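Local atomic coordinates of enterotoxin-like toxin X (Staphylococcus aureus, PDB entry 5U75), a protein that inhibits phagocytosis and killing by human neutrophils, interacting with several of their surface glycoproteins in a sialic acid-dependent manner. Residues His97-Ala102 / Gly117-Asn122. Residues are numbered along the deposited sequence; the frame is centred on the assembly and turned at random.
Sequences HIIRFA and GNIVIN
Ile99 reaches from helix 92-104 to two isoleucines, Ile119 and Ile121, two residues apart on strand 118-123. Its CB is directed toward the strand from CA, and the two branches leaving it divide the work. With chi1 at -71°, CG1 lies beside the backbone N and CG2 takes the position opposite that N, from which it meets CG2 of Ile119 at 3.8 Å. The other branch runs through CG1, extended at chi2 165°, and brings CD1 to 3.6 Å from both CG1 and CD1 of Ile121. Arg100 adds a looser contact, its CG 4.4 Å from CD1 of Ile119, while its NE forms a salt bridge with OD1 of Asp96 and its NH1 hydrogen-bonds to Lys135 O and Tyr109 OH. Val154 of strand 151-160 touches both Ile99 and Ile119. This is the helix packed on the sheet of the beta-grasp domain, close to the chain's centre; the axes of the segments 97-102 and 118-122 come within 10.6 Å. The touching atoms are all carbon and the contact is buried, so it is held by close packing of branched side chains and probably by the hydrophobic effect, without directional bonds between the two segments.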
loop_
_atom_site.group_PDB
_atom_site.type_symbol
_atom_site.label_atom_id
_atom_site.label_comp_id
_atom_site.label_asym_id
_atom_site.label_seq_id
_atom_site.Cartn_x
_atom_site.Cartn_y
_atom_site.Cartn_z
ATOM N N HIS A 97 1.775 -5.529 2.433
ATOM C CA HIS A 97 3.014 -4.895 2.823
ATOM C C HIS A 97 3.555 -3.953 1.771
ATOM O O HIS A 97 3.835 -2.789 2.050
ATOM C CB HIS A 97 4.120 -5.905 3.170
ATOM C CG HIS A 97 5.361 -5.235 3.635
ATOM N ND1 HIS A 97 5.529 -4.830 4.938
ATOM C CD2 HIS A 97 6.427 -4.764 2.949
ATOM C CE1 HIS A 97 6.677 -4.187 5.049
ATOM N NE2 HIS A 97 7.236 -4.124 3.851
ATOM N N ILE A 98 3.712 -4.481 0.563
ATOM C CA ILE A 98 4.322 -3.716 -0.526
ATOM C C ILE A 98 3.459 -2.505 -0.892
ATOM O O ILE A 98 3.978 -1.409 -1.111
ATOM C CB ILE A 98 4.578 -4.617 -1.759
ATOM C CG1 ILE A 98 5.601 -5.708 -1.390
ATOM C CG2 ILE A 98 5.046 -3.789 -2.951
ATOM C CD1 ILE A 98 5.732 -6.814 -2.415
ATOM N N ILE A 99 2.142 -2.702 -0.924
ATOM C CA ILE A 99 1.233 -1.602 -1.192
ATOM C C ILE A 99 1.368 -0.502 -0.148
ATOM O O ILE A 99 1.502 0.665 -0.512
ATOM C CB ILE A 99 -0.224 -2.073 -1.311
ATOM C CG1 ILE A 99 -0.387 -2.852 -2.615
ATOM C CG2 ILE A 99 -1.195 -0.888 -1.278
ATOM C CD1 ILE A 99 -1.660 -3.669 -2.681
ATOM N N ARG A 100 1.338 -0.848 1.132
ATOM C CA ARG A 100 1.438 0.196 2.166
ATOM C C ARG A 100 2.804 0.864 2.164
ATOM O O ARG A 100 2.898 2.072 2.396
ATOM C CB ARG A 100 1.061 -0.336 3.546
ATOM C CG ARG A 100 -0.337 -0.888 3.600
ATOM C CD ARG A 100 -0.933 -0.857 4.994
ATOM N NE ARG A 100 -1.960 -1.859 5.149
ATOM C CZ ARG A 100 -2.842 -1.937 6.144
ATOM N NH1 ARG A 100 -2.897 -1.009 7.091
ATOM N NH2 ARG A 100 -3.694 -2.949 6.168
ATOM N N PHE A 101 3.868 0.106 1.850
ATOM C CA PHE A 101 5.188 0.698 1.645
ATOM C C PHE A 101 5.170 1.823 0.592
ATOM O O PHE A 101 5.721 2.909 0.813
ATOM C CB PHE A 101 6.199 -0.393 1.247
ATOM C CG PHE A 101 7.592 0.114 1.060
ATOM C CD1 PHE A 101 8.002 0.645 -0.164
ATOM C CD2 PHE A 101 8.517 0.050 2.106
ATOM C CE1 PHE A 101 9.304 1.105 -0.347
ATOM C CE2 PHE A 101 9.817 0.502 1.922
ATOM C CZ PHE A 101 10.215 1.027 0.701
ATOM N N ALA A 102 4.494 1.567 -0.530
ATOM C CA ALA A 102 4.319 2.574 -1.588
ATOM C C ALA A 102 3.556 3.815 -1.099
ATOM O O ALA A 102 3.896 4.950 -1.462
ATOM C CB ALA A 102 3.631 1.957 -2.779
ATOM N N GLY A 117 -9.716 5.365 6.175
ATOM C CA GLY A 117 -10.132 5.070 4.822
ATOM C C GLY A 117 -9.475 3.788 4.339
ATOM O O GLY A 117 -8.536 3.256 4.953
ATOM N N ASN A 118 -9.977 3.298 3.229
ATOM C CA ASN A 118 -9.543 2.020 2.706
ATOM C C ASN A 118 -8.665 2.141 1.495
ATOM O O ASN A 118 -8.880 2.995 0.632
ATOM C CB ASN A 118 -10.727 1.167 2.327
ATOM C CG ASN A 118 -11.609 0.847 3.510
ATOM O OD1 ASN A 118 -11.142 0.787 4.652
ATOM N ND2 ASN A 118 -12.897 0.677 3.243
ATOM N N ILE A 119 -7.704 1.223 1.431
ATOM C CA ILE A 119 -6.947 0.936 0.219
ATOM C C ILE A 119 -7.555 -0.349 -0.349
ATOM O O ILE A 119 -7.713 -1.334 0.376
ATOM C CB ILE A 119 -5.458 0.739 0.552
ATOM C CG1 ILE A 119 -4.893 1.963 1.269
ATOM C CG2 ILE A 119 -4.655 0.448 -0.714
ATOM C CD1 ILE A 119 -3.598 1.686 2.016
ATOM N N VAL A 120 -7.919 -0.361 -1.635
ATOM C CA VAL A 120 -8.599 -1.501 -2.219
ATOM C C VAL A 120 -7.813 -2.094 -3.383
ATOM O O VAL A 120 -7.542 -1.411 -4.354
ATOM C CB VAL A 120 -10.031 -1.137 -2.680
ATOM C CG1 VAL A 120 -10.747 -2.364 -3.238
ATOM C CG2 VAL A 120 -10.809 -0.518 -1.511
ATOM N N ILE A 121 -7.488 -3.382 -3.285
ATOM C CA ILE A 121 -6.887 -4.119 -4.372
ATOM C C ILE A 121 -8.046 -4.605 -5.242
ATOM O O ILE A 121 -8.883 -5.380 -4.765
ATOM C CB ILE A 121 -6.065 -5.332 -3.862
ATOM C CG1 ILE A 121 -5.032 -4.909 -2.805
ATOM C CG2 ILE A 121 -5.379 -6.023 -5.030
ATOM C CD1 ILE A 121 -4.349 -6.067 -2.097
ATOM N N ASN A 122 -8.118 -4.130 -6.492
ATOM C CA ASN A 122 -9.156 -4.524 -7.431
ATOM C C ASN A 122 -8.622 -5.562 -8.381
ATOM O O ASN A 122 -7.529 -5.384 -8.937
ATOM C CB ASN A 122 -9.618 -3.305 -8.231
ATOM C CG ASN A 122 -10.187 -2.234 -7.327
ATOM O OD1 ASN A 122 -11.179 -2.474 -6.641
ATOM N ND2 ASN A 122 -9.522 -1.098 -7.250
#